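Local atomic coordinates of split-soret cytochrome C (Desulfovibrio desulfuricans, PDB entry 1H21), a protein that binds two heme c groups and an iron-sulfur cluster, probably [2Fe-2S], per subunit for electron transport, and may be involved in sulfate reduction. Residues Ala48-Ser51 / Gly57-Tyr60; Asn187-Ile190 / Asp195-Ser198; Glu28-Ala33 / Pro122-Gly127; Gly135-Ser140 / Cys171-Ala176; Ala94-Phe99 / Phe180-Ile185. All blocks are in the same frame, centred on the assembly; numbering follows the deposited sequence.

Interaction 1: Ala48-Ser51 / Gly57-Tyr60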
loop_
_atom_site.group_PDB
_atom_site.type_symbol
_atom_site.label_atom_id
_atom_site.label_comp_id
_atom_site.label_asym_id
_atom_site.label_seq_id
_atom_site.Cartn_x
_atom_site.Cartn_y
_atom_site.Cartn_z
ATOM N N ALA A 48 6.209 -4.528 11.741
ATOM C CA ALA A 48 7.234 -3.601 11.301
ATOM C C ALA A 48 6.982 -2.200 11.834
ATOM O O ALA A 48 7.883 -1.568 12.386
ATOM C CB ALA A 48 7.313 -3.576 9.790
ATOM N N PHE A 49 5.762 -1.701 11.678
ATOM C CA PHE A 49 5.460 -0.351 12.151
ATOM C C PHE A 49 5.766 -0.245 13.637
ATOM O O PHE A 49 6.517 0.620 14.082
ATOM C CB PHE A 49 3.997 0.021 11.914
ATOM C CG PHE A 49 3.707 1.448 12.224
ATOM C CD1 PHE A 49 3.943 2.435 11.275
ATOM C CD2 PHE A 49 3.265 1.819 13.493
ATOM C CE1 PHE A 49 3.752 3.797 11.579
ATOM C CE2 PHE A 49 3.065 3.169 13.818
ATOM C CZ PHE A 49 3.311 4.165 12.852
ATOM N N TYR A 50 5.196 -1.153 14.407
ATOM C CA TYR A 50 5.437 -1.133 15.832
ATOM C C TYR A 50 6.918 -1.223 16.208
ATOM O O TYR A 50 7.379 -0.463 17.054
ATOM C CB TYR A 50 4.662 -2.235 16.535
ATOM C CG TYR A 50 4.705 -2.088 18.035
ATOM C CD1 TYR A 50 3.670 -1.454 18.712
ATOM C CD2 TYR A 50 5.779 -2.581 18.785
ATOM C CE1 TYR A 50 3.692 -1.314 20.096
ATOM C CE2 TYR A 50 5.811 -2.443 20.175
ATOM C CZ TYR A 50 4.758 -1.808 20.815
ATOM O OH TYR A 50 4.732 -1.691 22.181
ATOM N N SER A 51 7.679 -2.093 15.553
ATOM C CA SER A 51 9.083 -2.214 15.907
ATOM C C SER A 51 9.825 -0.877 15.799
ATOM O O SER A 51 10.906 -0.710 16.356
ATOM C CB SER A 51 9.777 -3.304 15.080
ATOM O OG SER A 51 10.022 -2.896 13.757
ATOM N N GLY A 57 7.925 4.501 21.443
ATOM C CA GLY A 57 6.916 4.826 22.436
ATOM C C GLY A 57 7.238 4.252 23.810
ATOM O O GLY A 57 7.067 4.940 24.820
ATOM N N GLU A 58 7.664 2.989 23.848
ATOM C CA GLU A 58 8.034 2.318 25.095
ATOM C C GLU A 58 9.191 3.033 25.818
ATOM O O GLU A 58 9.170 3.165 27.048
ATOM C CB GLU A 58 8.441 0.868 24.819
ATOM C CG GLU A 58 7.311 -0.045 24.352
ATOM C CD GLU A 58 7.781 -1.484 24.085
ATOM O OE1 GLU A 58 8.983 -1.796 24.287
ATOM O OE2 GLU A 58 6.946 -2.317 23.666
ATOM N N LYS A 59 10.181 3.495 25.051
ATOM C CA LYS A 59 11.355 4.179 25.596
ATOM C C LYS A 59 11.200 5.691 25.849
ATOM O O LYS A 59 11.673 6.213 26.859
ATOM C CB LYS A 59 12.581 3.939 24.688
ATOM C CG LYS A 59 13.036 2.466 24.568
ATOM C CD LYS A 59 14.084 2.301 23.445
ATOM C CE LYS A 59 14.671 0.878 23.352
ATOM N NZ LYS A 59 13.626 -0.183 23.387
ATOM N N TYR A 60 10.538 6.402 24.949
ATOM C CA TYR A 60 10.411 7.847 25.110
ATOM C C TYR A 60 9.000 8.397 25.278
ATOM O O TYR A 60 8.809 9.617 25.185
ATOM C CB TYR A 60 11.077 8.574 23.937
ATOM C CG TYR A 60 12.421 8.013 23.528
ATOM C CD1 TYR A 60 12.527 7.099 22.477
ATOM C CD2 TYR A 60 13.583 8.405 24.172
ATOM C CE1 TYR A 60 13.767 6.586 22.075
ATOM C CE2 TYR A 60 14.836 7.898 23.778
ATOM C CZ TYR A 60 14.915 6.988 22.729
ATOM O OH TYR A 60 16.133 6.459 22.338
#
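Y50 and E58 meet through a single polar contact: the phenol OH of Y50 donates a hydrogen bond to OE2 of E58, 2.7 Å away. The carboxylate oxygen lies at the edge of the ring, in its plane, and takes the proton on its anti side, 23° out of the carboxylate plane. The two side chains cross at about a right angle. Y50 has its CG anti to the backbone N (chi1 -170°), and together its long ring and the extended chain of E58 span the roughly two turns of helix between them. Tyrosine suits the place because its ring can be buried while its hydroxyl still reaches a polar rim.

Aromatic and ionic partners complete the setting. The Y50 ring packs edge-to-face with F69, and also with F10 of the second subunit, whose backbone N bonds to the same hydroxyl. E58 OE1 forms a salt bridge with R9 of that subunit. An i to i+8 bridge along helix 44-60, spanning just over two turns, is thus built into the dimer interface.

Interaction 2: Asn187-Ile190 / Asp195-Ser198; sequences NTKI and DFKS
With chi1 at -176°, F196 swings its ring from the loop toward the helix, and K189, bent at chi2 (58°), folds its aliphatic chain across the base of that ring. CD of K189 comes 3.9 Å from CB of F196, and the two side chains cross at about a right angle. Beyond CB, the ring rests against backbone as much as side chain: its CD1 lies 3.6 Å from CA of K189. T188 completes the seat, its methyl CG2 standing 4.0 Å from CE1 of F196, while its OG1 bonds back to the carbonyl of E184 one turn earlier. Threonine thus offers carbon to the ring and satisfies its hydroxyl within the helix. Lysine is equally divided: methylenes line the phenylalanine, and NZ goes on to a salt bridge with E104, a bond to the carbonyl of G193 and a cation-pi contact with W100. The arrangement is a local fold-back: the chain leaving helix 165-192 turns and lays F196 near the helix's last turn, where it also packs on P107 and M108 of helix 102-118.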
loop_
_atom_site.group_PDB
_atom_site.type_symbol
_atom_site.label_atom_id
_atom_site.label_comp_id
_atom_site.label_asym_id
_atom_site.label_seq_id
_atom_site.Cartn_x
_atom_site.Cartn_y
_atom_site.Cartn_z
ATOM N N ASN A 187 18.507 5.297 11.010
ATOM C CA ASN A 187 19.750 5.670 11.682
ATOM C C ASN A 187 20.617 6.496 10.748
ATOM O O ASN A 187 21.013 7.619 11.081
ATOM C CB ASN A 187 20.527 4.429 12.115
ATOM C CG ASN A 187 19.918 3.754 13.317
ATOM O OD1 ASN A 187 19.104 4.338 14.044
ATOM N ND2 ASN A 187 20.325 2.509 13.553
ATOM N N THR A 188 20.861 5.970 9.554
ATOM C CA THR A 188 21.680 6.684 8.593
ATOM C C THR A 188 21.096 8.059 8.252
ATOM O O THR A 188 21.841 9.021 8.077
ATOM C CB THR A 188 21.921 5.798 7.347
ATOM O OG1 THR A 188 22.474 4.551 7.785
ATOM C CG2 THR A 188 22.887 6.444 6.352
ATOM N N LYS A 189 19.771 8.173 8.206
ATOM C CA LYS A 189 19.128 9.463 7.899
ATOM C C LYS A 189 19.403 10.485 9.021
ATOM O O LYS A 189 19.739 11.653 8.773
ATOM C CB LYS A 189 17.605 9.280 7.716
ATOM C CG LYS A 189 16.798 10.573 7.559
ATOM C CD LYS A 189 17.289 11.390 6.372
ATOM C CE LYS A 189 16.409 12.599 6.154
ATOM N NZ LYS A 189 16.830 13.411 4.993
ATOM N N ILE A 190 19.236 10.031 10.254
ATOM C CA ILE A 190 19.474 10.879 11.399
ATOM C C ILE A 190 20.916 11.394 11.352
ATOM O O ILE A 190 21.156 12.573 11.654
ATOM C CB ILE A 190 19.226 10.126 12.735
ATOM C CG1 ILE A 190 17.749 9.714 12.871
ATOM C CG2 ILE A 190 19.605 11.008 13.897
ATOM C CD1 ILE A 190 17.377 9.034 14.212
ATOM N N ASP A 195 21.754 15.329 3.801
ATOM C CA ASP A 195 22.732 14.828 2.823
ATOM C C ASP A 195 22.467 13.382 2.370
ATOM O O ASP A 195 23.082 12.901 1.401
ATOM C CB ASP A 195 24.154 14.907 3.401
ATOM C CG ASP A 195 24.675 16.319 3.477
ATOM O OD1 ASP A 195 24.625 17.042 2.456
ATOM O OD2 ASP A 195 25.199 16.681 4.549
ATOM N N PHE A 196 21.592 12.695 3.110
ATOM C CA PHE A 196 21.220 11.304 2.854
ATOM C C PHE A 196 21.042 10.973 1.380
ATOM O O PHE A 196 20.404 11.720 0.623
ATOM C CB PHE A 196 19.936 10.959 3.607
ATOM C CG PHE A 196 19.530 9.524 3.466
ATOM C CD1 PHE A 196 19.854 8.601 4.464
ATOM C CD2 PHE A 196 18.816 9.088 2.339
ATOM C CE1 PHE A 196 19.478 7.258 4.344
ATOM C CE2 PHE A 196 18.433 7.743 2.205
ATOM C CZ PHE A 196 18.766 6.831 3.206
ATOM N N LYS A 197 21.598 9.844 0.984
ATOM C CA LYS A 197 21.498 9.393 -0.393
ATOM C C LYS A 197 21.254 7.892 -0.351
ATOM O O LYS A 197 21.684 7.205 0.575
ATOM C CB LYS A 197 22.792 9.719 -1.171
ATOM C CG LYS A 197 22.934 11.189 -1.621
ATOM N N SER A 198 20.505 7.396 -1.314
ATOM C CA SER A 198 20.233 5.976 -1.383
ATOM C C SER A 198 21.501 5.245 -1.855
ATOM O O SER A 198 22.204 5.706 -2.758
ATOM C CB SER A 198 19.081 5.718 -2.367
ATOM O OG SER A 198 18.841 4.321 -2.529
#

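Interaction 3: Glu28-Ala33 / Pro122-Gly127; sequences ECAQVA and PIFNPG
F124 and A30 form the close part of this contact, with CB of A30 3.9 Å from CD1 of the ring. CE1 of F124 also comes 4.1 Å from the backbone N of Q31. Its CG is anti to the backbone N (chi1 178°), which carries the ring from the loop to helix 26-38. Alanine suits this place because its small methyl lets a large ring come close to the helix backbone. Packing on A30 and Y34 on one helix and on A176 on the other sets the ring between helices 26-38 and 165-192. Separately, the backbone N of F124 bonds to D177 OD1, which holds the loop backbone to helix 165-192.

Toward solvent the fit is looser. Exposed Q31 gives up little surface, its side chain approaching the loop no nearer than 4.5 Å. The chain past F124 is kept in shape by its own bond: N125 OD1 accepts from the backbone N of G127 at 3.0 Å, with an N-H to acceptor angle of 157°. The positive phi of G127 (72°) is one that glycine readily adopts. An Asx turn, begun by N125, directly follows the aromatic residue that packs this loop onto helices 26-38 and 165-192.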
loop_
_atom_site.group_PDB
_atom_site.type_symbol
_atom_site.label_atom_id
_atom_site.label_comp_id
_atom_site.label_asym_id
_atom_site.label_seq_id
_atom_site.Cartn_x
_atom_site.Cartn_y
_atom_site.Cartn_z
ATOM N N GLU A 28 17.171 -5.220 17.691
ATOM C CA GLU A 28 15.999 -5.171 18.557
ATOM C C GLU A 28 14.745 -5.063 17.664
ATOM O O GLU A 28 13.747 -5.778 17.855
ATOM C CB GLU A 28 16.072 -3.975 19.522
ATOM C CG GLU A 28 14.947 -3.999 20.576
ATOM C CD GLU A 28 14.803 -2.705 21.397
ATOM O OE1 GLU A 28 15.340 -1.626 21.011
ATOM O OE2 GLU A 28 14.100 -2.774 22.441
ATOM N N CYS A 29 14.829 -4.199 16.657
ATOM C CA CYS A 29 13.730 -3.993 15.729
ATOM C C CYS A 29 13.316 -5.239 14.966
ATOM O O CYS A 29 12.126 -5.565 14.910
ATOM C CB CYS A 29 14.080 -2.881 14.764
ATOM S SG CYS A 29 13.958 -1.329 15.592
ATOM N N ALA A 30 14.288 -5.933 14.387
ATOM C CA ALA A 30 14.010 -7.140 13.624
ATOM C C ALA A 30 13.203 -8.101 14.498
ATOM O O ALA A 30 12.149 -8.645 14.113
ATOM C CB ALA A 30 15.343 -7.788 13.197
ATOM N N GLN A 31 13.661 -8.192 15.736
ATOM C CA GLN A 31 13.091 -9.055 16.751
ATOM C C GLN A 31 11.642 -8.734 17.116
ATOM O O GLN A 31 10.754 -9.596 17.040
ATOM C CB GLN A 31 13.975 -8.938 17.968
ATOM C CG GLN A 31 13.464 -9.663 19.143
ATOM C CD GLN A 31 13.957 -11.063 19.206
ATOM O OE1 GLN A 31 14.987 -11.425 18.624
ATOM N NE2 GLN A 31 13.249 -11.864 19.955
ATOM N N VAL A 32 11.416 -7.498 17.549
ATOM C CA VAL A 32 10.073 -7.049 17.931
ATOM C C VAL A 32 9.091 -7.124 16.738
ATOM O O VAL A 32 7.915 -7.459 16.917
ATOM C CB VAL A 32 10.124 -5.612 18.515
ATOM C CG1 VAL A 32 8.738 -5.166 18.964
ATOM C CG2 VAL A 32 11.096 -5.572 19.675
ATOM N N ALA A 33 9.588 -6.821 15.533
ATOM C CA ALA A 33 8.787 -6.877 14.303
ATOM C C ALA A 33 8.301 -8.295 14.109
ATOM O O ALA A 33 7.113 -8.510 13.867
ATOM C CB ALA A 33 9.603 -6.428 13.080
ATOM N N PRO A 122 14.195 -14.730 3.223
ATOM C CA PRO A 122 14.551 -14.031 4.460
ATOM C C PRO A 122 15.996 -14.301 4.884
ATOM O O PRO A 122 16.651 -15.227 4.402
ATOM C CB PRO A 122 13.590 -14.645 5.464
ATOM C CG PRO A 122 13.544 -16.064 5.009
ATOM C CD PRO A 122 13.326 -15.883 3.524
ATOM N N ILE A 123 16.471 -13.471 5.792
ATOM C CA ILE A 123 17.808 -13.573 6.343
ATOM C C ILE A 123 17.628 -13.869 7.840
ATOM O O ILE A 123 18.291 -14.746 8.399
ATOM C CB ILE A 123 18.564 -12.243 6.124
ATOM C CG1 ILE A 123 18.883 -12.078 4.635
ATOM C CG2 ILE A 123 19.809 -12.175 6.976
ATOM C CD1 ILE A 123 19.515 -10.721 4.258
ATOM N N PHE A 124 16.671 -13.179 8.459
ATOM C CA PHE A 124 16.358 -13.326 9.881
ATOM C C PHE A 124 15.923 -14.743 10.225
ATOM O O PHE A 124 15.240 -15.415 9.436
ATOM C CB PHE A 124 15.249 -12.332 10.285
ATOM C CG PHE A 124 14.804 -12.436 11.732
ATOM C CD1 PHE A 124 15.415 -11.680 12.723
ATOM C CD2 PHE A 124 13.728 -13.249 12.088
ATOM C CE1 PHE A 124 14.955 -11.731 14.050
ATOM C CE2 PHE A 124 13.260 -13.309 13.405
ATOM C CZ PHE A 124 13.872 -12.551 14.390
ATOM N N ASN A 125 16.315 -15.185 11.413
ATOM C CA ASN A 125 15.970 -16.515 11.920
ATOM C C ASN A 125 15.672 -16.321 13.417
ATOM O O ASN A 125 16.522 -15.823 14.162
ATOM C CB ASN A 125 17.158 -17.470 11.725
ATOM C CG ASN A 125 16.760 -18.928 11.852
ATOM O OD1 ASN A 125 15.889 -19.293 12.664
ATOM N ND2 ASN A 125 17.376 -19.772 11.028
ATOM N N PRO A 126 14.461 -16.695 13.872
ATOM C CA PRO A 126 14.112 -16.513 15.293
ATOM C C PRO A 126 14.657 -17.615 16.189
ATOM O O PRO A 126 14.573 -17.533 17.435
ATOM C CB PRO A 126 12.585 -16.551 15.267
ATOM C CG PRO A 126 12.341 -17.663 14.242
ATOM C CD PRO A 126 13.366 -17.359 13.134
ATOM N N GLY A 127 15.243 -18.636 15.555
ATOM C CA GLY A 127 15.760 -19.764 16.292
ATOM C C GLY A 127 14.556 -20.543 16.777
ATOM O O GLY A 127 13.670 -20.882 15.989
#

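Interaction 4: Gly135-Ser140 / Cys171-Ala176. Unlike the reference sequence in segment 171-176: C171 (reference Ala).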
loop_
_atom_site.group_PDB
_atom_site.type_symbol
_atom_site.label_atom_id
_atom_site.label_comp_id
_atom_site.label_asym_id
_atom_site.label_seq_id
_atom_site.Cartn_x
_atom_site.Cartn_y
_atom_site.Cartn_z
ATOM N N GLY A 135 13.156 -23.810 12.159
ATOM C CA GLY A 135 13.991 -24.323 11.092
ATOM C C GLY A 135 14.683 -23.420 10.103
ATOM O O GLY A 135 15.149 -22.319 10.445
ATOM N N ASP A 136 14.744 -23.923 8.872
ATOM C CA ASP A 136 15.387 -23.253 7.752
ATOM C C ASP A 136 14.366 -23.019 6.674
ATOM O O ASP A 136 13.439 -23.817 6.522
ATOM C CB ASP A 136 16.472 -24.152 7.163
ATOM C CG ASP A 136 17.853 -23.796 7.657
ATOM O OD1 ASP A 136 18.156 -24.104 8.830
ATOM O OD2 ASP A 136 18.630 -23.198 6.880
ATOM N N LEU A 137 14.535 -21.936 5.924
ATOM C CA LEU A 137 13.619 -21.623 4.826
ATOM C C LEU A 137 14.411 -21.217 3.589
ATOM O O LEU A 137 15.489 -20.628 3.702
ATOM C CB LEU A 137 12.622 -20.521 5.217
ATOM C CG LEU A 137 11.506 -20.953 6.176
ATOM C CD1 LEU A 137 10.769 -19.748 6.751
ATOM C CD2 LEU A 137 10.545 -21.905 5.465
ATOM N N PRO A 138 13.926 -21.603 2.394
ATOM C CA PRO A 138 14.595 -21.274 1.130
ATOM C C PRO A 138 14.546 -19.770 0.973
ATOM O O PRO A 138 13.572 -19.137 1.371
ATOM C CB PRO A 138 13.700 -21.934 0.076
ATOM C CG PRO A 138 12.955 -22.987 0.830
ATOM C CD PRO A 138 12.672 -22.328 2.143
ATOM N N MET A 139 15.587 -19.198 0.394
ATOM C CA MET A 139 15.642 -17.756 0.201
ATOM C C MET A 139 15.526 -17.452 -1.286
ATOM O O MET A 139 15.943 -18.263 -2.122
ATOM C CB MET A 139 16.977 -17.206 0.722
ATOM C CG MET A 139 17.244 -17.434 2.198
ATOM S SD MET A 139 18.972 -17.110 2.598
ATOM C CE MET A 139 19.608 -16.374 1.103
ATOM N N SER A 140 14.988 -16.280 -1.618
ATOM C CA SER A 140 14.856 -15.871 -3.011
ATOM C C SER A 140 14.672 -14.370 -3.120
ATOM O O SER A 140 14.354 -13.695 -2.135
ATOM C CB SER A 140 13.694 -16.604 -3.701
ATOM O OG SER A 140 12.450 -16.339 -3.075
ATOM N N CYS A 171 6.742 -14.985 5.861
ATOM C CA CYS A 171 6.331 -13.587 5.894
ATOM C C CYS A 171 6.657 -12.953 7.240
ATOM O O CYS A 171 7.066 -11.788 7.297
ATOM C CB CYS A 171 4.866 -13.383 5.440
ATOM S SG CYS A 171 4.632 -13.445 3.575
ATOM N N GLY A 172 6.644 -13.772 8.287
ATOM C CA GLY A 172 6.961 -13.290 9.624
ATOM C C GLY A 172 8.417 -12.871 9.722
ATOM O O GLY A 172 8.738 -11.857 10.350
ATOM N N ARG A 173 9.302 -13.641 9.091
ATOM C CA ARG A 173 10.725 -13.337 9.105
ATOM C C ARG A 173 11.021 -12.155 8.203
ATOM O O ARG A 173 11.864 -11.321 8.536
ATOM C CB ARG A 173 11.539 -14.560 8.676
ATOM C CG ARG A 173 11.285 -15.781 9.574
ATOM C CD ARG A 173 12.090 -17.025 9.175
ATOM N NE ARG A 173 11.662 -18.205 9.941
ATOM C CZ ARG A 173 12.382 -19.316 10.110
ATOM N NH1 ARG A 173 13.593 -19.423 9.563
ATOM N NH2 ARG A 173 11.871 -20.332 10.808
ATOM N N LEU A 174 10.312 -12.061 7.080
ATOM C CA LEU A 174 10.508 -10.954 6.155
ATOM C C LEU A 174 10.165 -9.658 6.862
ATOM O O LEU A 174 10.823 -8.637 6.656
ATOM C CB LEU A 174 9.638 -11.104 4.916
ATOM C CG LEU A 174 10.001 -12.201 3.912
ATOM C CD1 LEU A 174 9.048 -12.098 2.724
ATOM C CD2 LEU A 174 11.436 -12.053 3.453
ATOM N N THR A 175 9.151 -9.702 7.715
ATOM C CA THR A 175 8.771 -8.513 8.478
ATOM C C THR A 175 9.993 -7.990 9.265
ATOM O O THR A 175 10.263 -6.786 9.296
ATOM C CB THR A 175 7.614 -8.818 9.446
ATOM O OG1 THR A 175 6.461 -9.202 8.693
ATOM C CG2 THR A 175 7.266 -7.606 10.239
ATOM N N ALA A 176 10.768 -8.930 9.810
ATOM C CA ALA A 176 11.967 -8.653 10.598
ATOM C C ALA A 176 13.071 -8.082 9.746
ATOM O O ALA A 176 13.653 -7.069 10.102
ATOM C CB ALA A 176 12.433 -9.906 11.258
#
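R173 reaches across from helix 165-192 to the loop, and L137 and G135 receive its guanidinium in two different ways. The arginine is extended from CG to NE, with chi2 at -180°, which lets a residue of the helix reach a backbone whose nearest CA, that of L137, is 9.8 Å from the CA of R173. L137 comes over one face of the guanidinium: its CD1 lies 3.7 Å from NE of R173, offset toward the rim of the flat group. Leucine fits here because a methyl can pack on that face without competing for its N-H groups, whose directions lie in the guanidinium plane. G135 is placed at the edge instead. Its carbonyl O accepts a weak hydrogen bond from NH1 of R173, long at 3.4 Å although nearly straight at 168°.

The strongest polar partner of the arginine is E169, one turn earlier on its own helix, which forms a salt bridge with NE, while the carbonyl of V133 takes a weak bond from NH2. A long arginine thus ties the irregular connection between helices 102-118 and 147-158 to helix 165-192, close to a cluster site: C171, two residues before R173, is inferred to bind the [2Fe-2S] cluster. G135 has backbone angles (phi 135°, psi -144°) that suit glycine, since a CB would press against the preceding carbonyl oxygen. The G135 carbonyl also receives a weak bond from ND2 of N125.

Interaction 5: Ala94-Phe99 / Phe180-Ile185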
loop_
_atom_site.group_PDB
_atom_site.type_symbol
_atom_site.label_atom_id
_atom_site.label_comp_id
_atom_site.label_asym_id
_atom_site.label_seq_id
_atom_site.Cartn_x
_atom_site.Cartn_y
_atom_site.Cartn_z
ATOM N N ALA A 94 6.163 3.993 6.238
ATOM C CA ALA A 94 5.186 4.942 6.756
ATOM C C ALA A 94 5.738 5.729 7.906
ATOM O O ALA A 94 5.393 6.908 8.077
ATOM C CB ALA A 94 3.919 4.228 7.187
ATOM N N THR A 95 6.580 5.069 8.703
ATOM C CA THR A 95 7.197 5.702 9.869
ATOM C C THR A 95 8.045 6.909 9.456
ATOM O O THR A 95 8.067 7.927 10.149
ATOM C CB THR A 95 8.077 4.710 10.697
ATOM O OG1 THR A 95 9.240 4.346 9.952
ATOM C CG2 THR A 95 7.325 3.460 11.022
ATOM N N PHE A 96 8.668 6.827 8.286
ATOM C CA PHE A 96 9.514 7.916 7.813
ATOM C C PHE A 96 8.716 9.204 7.676
ATOM O O PHE A 96 9.264 10.312 7.855
ATOM C CB PHE A 96 10.143 7.598 6.452
ATOM C CG PHE A 96 10.906 6.322 6.411
ATOM C CD1 PHE A 96 11.187 5.607 7.584
ATOM C CD2 PHE A 96 11.356 5.829 5.185
ATOM C CE1 PHE A 96 11.907 4.435 7.546
ATOM C CE2 PHE A 96 12.084 4.649 5.127
ATOM C CZ PHE A 96 12.361 3.948 6.312
ATOM N N SER A 97 7.429 9.065 7.369
ATOM C CA SER A 97 6.603 10.239 7.183
ATOM C C SER A 97 6.150 10.904 8.466
ATOM O O SER A 97 5.509 11.960 8.430
ATOM C CB SER A 97 5.462 9.969 6.218
ATOM O OG SER A 97 5.992 9.842 4.895
ATOM N N LEU A 98 6.539 10.308 9.596
ATOM C CA LEU A 98 6.240 10.868 10.909
ATOM C C LEU A 98 7.304 11.909 11.279
ATOM O O LEU A 98 7.076 12.794 12.124
ATOM C CB LEU A 98 6.244 9.770 11.957
ATOM C CG LEU A 98 5.091 8.790 11.792
ATOM C CD1 LEU A 98 5.258 7.658 12.787
ATOM C CD2 LEU A 98 3.726 9.501 11.980
ATOM N N PHE A 99 8.443 11.818 10.597
ATOM C CA PHE A 99 9.565 12.688 10.854
ATOM C C PHE A 99 9.991 13.579 9.680
ATOM O O PHE A 99 10.363 14.745 9.885
ATOM C CB PHE A 99 10.752 11.845 11.321
ATOM C CG PHE A 99 10.384 10.767 12.304
ATOM C CD1 PHE A 99 10.276 9.442 11.890
ATOM C CD2 PHE A 99 10.115 11.076 13.635
ATOM C CE1 PHE A 99 9.898 8.427 12.793
ATOM C CE2 PHE A 99 9.737 10.077 14.546
ATOM C CZ PHE A 99 9.628 8.744 14.121
ATOM N N PHE A 180 14.561 -4.469 10.201
ATOM C CA PHE A 180 15.997 -4.313 10.384
ATOM C C PHE A 180 16.556 -3.301 9.396
ATOM O O PHE A 180 17.229 -2.339 9.778
ATOM C CB PHE A 180 16.672 -5.668 10.186
ATOM C CG PHE A 180 18.154 -5.652 10.423
ATOM C CD1 PHE A 180 18.675 -5.981 11.670
ATOM C CD2 PHE A 180 19.031 -5.288 9.405
ATOM C CE1 PHE A 180 20.067 -5.935 11.899
ATOM C CE2 PHE A 180 20.414 -5.239 9.627
ATOM C CZ PHE A 180 20.935 -5.561 10.874
ATOM N N LYS A 181 16.257 -3.500 8.120
ATOM C CA LYS A 181 16.744 -2.599 7.077
ATOM C C LYS A 181 16.229 -1.166 7.242
ATOM O O LYS A 181 16.975 -0.200 7.084
ATOM C CB LYS A 181 16.350 -3.132 5.701
ATOM C CG LYS A 181 16.814 -2.249 4.560
ATOM C CD LYS A 181 18.317 -2.067 4.617
ATOM C CE LYS A 181 18.832 -1.214 3.472
ATOM N NZ LYS A 181 20.313 -1.119 3.509
ATOM N N ALA A 182 14.938 -1.032 7.525
ATOM C CA ALA A 182 14.329 0.286 7.697
ATOM C C ALA A 182 15.005 0.999 8.858
ATOM O O ALA A 182 15.253 2.214 8.792
ATOM C CB ALA A 182 12.804 0.162 7.958
ATOM N N ALA A 183 15.282 0.233 9.917
ATOM C CA ALA A 183 15.934 0.765 11.106
ATOM C C ALA A 183 17.287 1.341 10.695
ATOM O O ALA A 183 17.569 2.507 10.968
ATOM C CB ALA A 183 16.103 -0.323 12.165
ATOM N N GLU A 184 18.079 0.574 9.947
ATOM C CA GLU A 184 19.379 1.069 9.507
ATOM C C GLU A 184 19.265 2.345 8.696
ATOM O O GLU A 184 20.066 3.263 8.845
ATOM C CB GLU A 184 20.102 0.026 8.686
ATOM C CG GLU A 184 20.418 -1.239 9.449
ATOM C CD GLU A 184 21.413 -2.104 8.709
ATOM O OE1 GLU A 184 21.454 -2.040 7.456
ATOM O OE2 GLU A 184 22.177 -2.832 9.377
ATOM N N ILE A 185 18.269 2.402 7.832
ATOM C CA ILE A 185 18.042 3.578 7.007
ATOM C C ILE A 185 17.687 4.780 7.894
ATOM O O ILE A 185 18.178 5.897 7.673
ATOM C CB ILE A 185 16.894 3.315 6.000
ATOM C CG1 ILE A 185 17.312 2.224 5.021
ATOM C CG2 ILE A 185 16.551 4.584 5.232
ATOM C CD1 ILE A 185 16.182 1.708 4.164
#
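This is an apolar helix-to-helix contact in the buried interior of the subunit, made where helix 87-99 nears its end and faces the C-terminal half of helix 165-192. Helix 87-99 is only weakly bonded here, its backbone bonds running from i+3 to i, as from S97 N to A94 O. One aromatic side chain bridges the gap. F96 has its CG anti to the carbonyl carbon (chi1 -55°) and directs the ring at the other helix, so that the far end of the ring does the touching. Its CZ lies 4.2 Å from CB of A182 and 4.4 Å from CG2 of I185. These two residues are three apart in sequence and therefore share one side of their helix, forming a shallow seat in which alanine leaves room and the branched isoleucine supplies a flank.

The backbones remain well apart, with CA of F96 9.0 Å from CA of A182, a spacing that the length of phenylalanine suits. Helix 102-118 adds to the same apolar cluster: V105 and M108 pack on F96, while L112 meets I185.

No hydrogen bond or charged pair joins the two segments. Their association is consistent with dispersion and the exclusion of water, and it depends on the fit of several carbon groups, including those from helix 102-118, more than on any single directional bond.

How the interactions relate
Helix 165-192 runs through interactions 2, 4 and 5. Interactions 2 and 5 have centres 11 Å apart and touch where F196 CZ lies 3.8 Å from I185 CG2. At the other end, interactions 3 and 4 are closest, with centres 9 Å apart, and meet where P122 O packs on M139 CG. Interaction 1 is nested inside the chain loop closed by interaction 3, and K59 NZ joins E28 OE2 across them by a 2.8 Å salt bridge. Interaction 1 also meets interaction 5, F49 packing on T95; interactions 1, 3 and 5 all touch the second subunit. Interaction 4 contains C171 of the inferred cluster site, with F124 about 11 Å away between side chains; interactions 2 and 5 lie away from annotated sites.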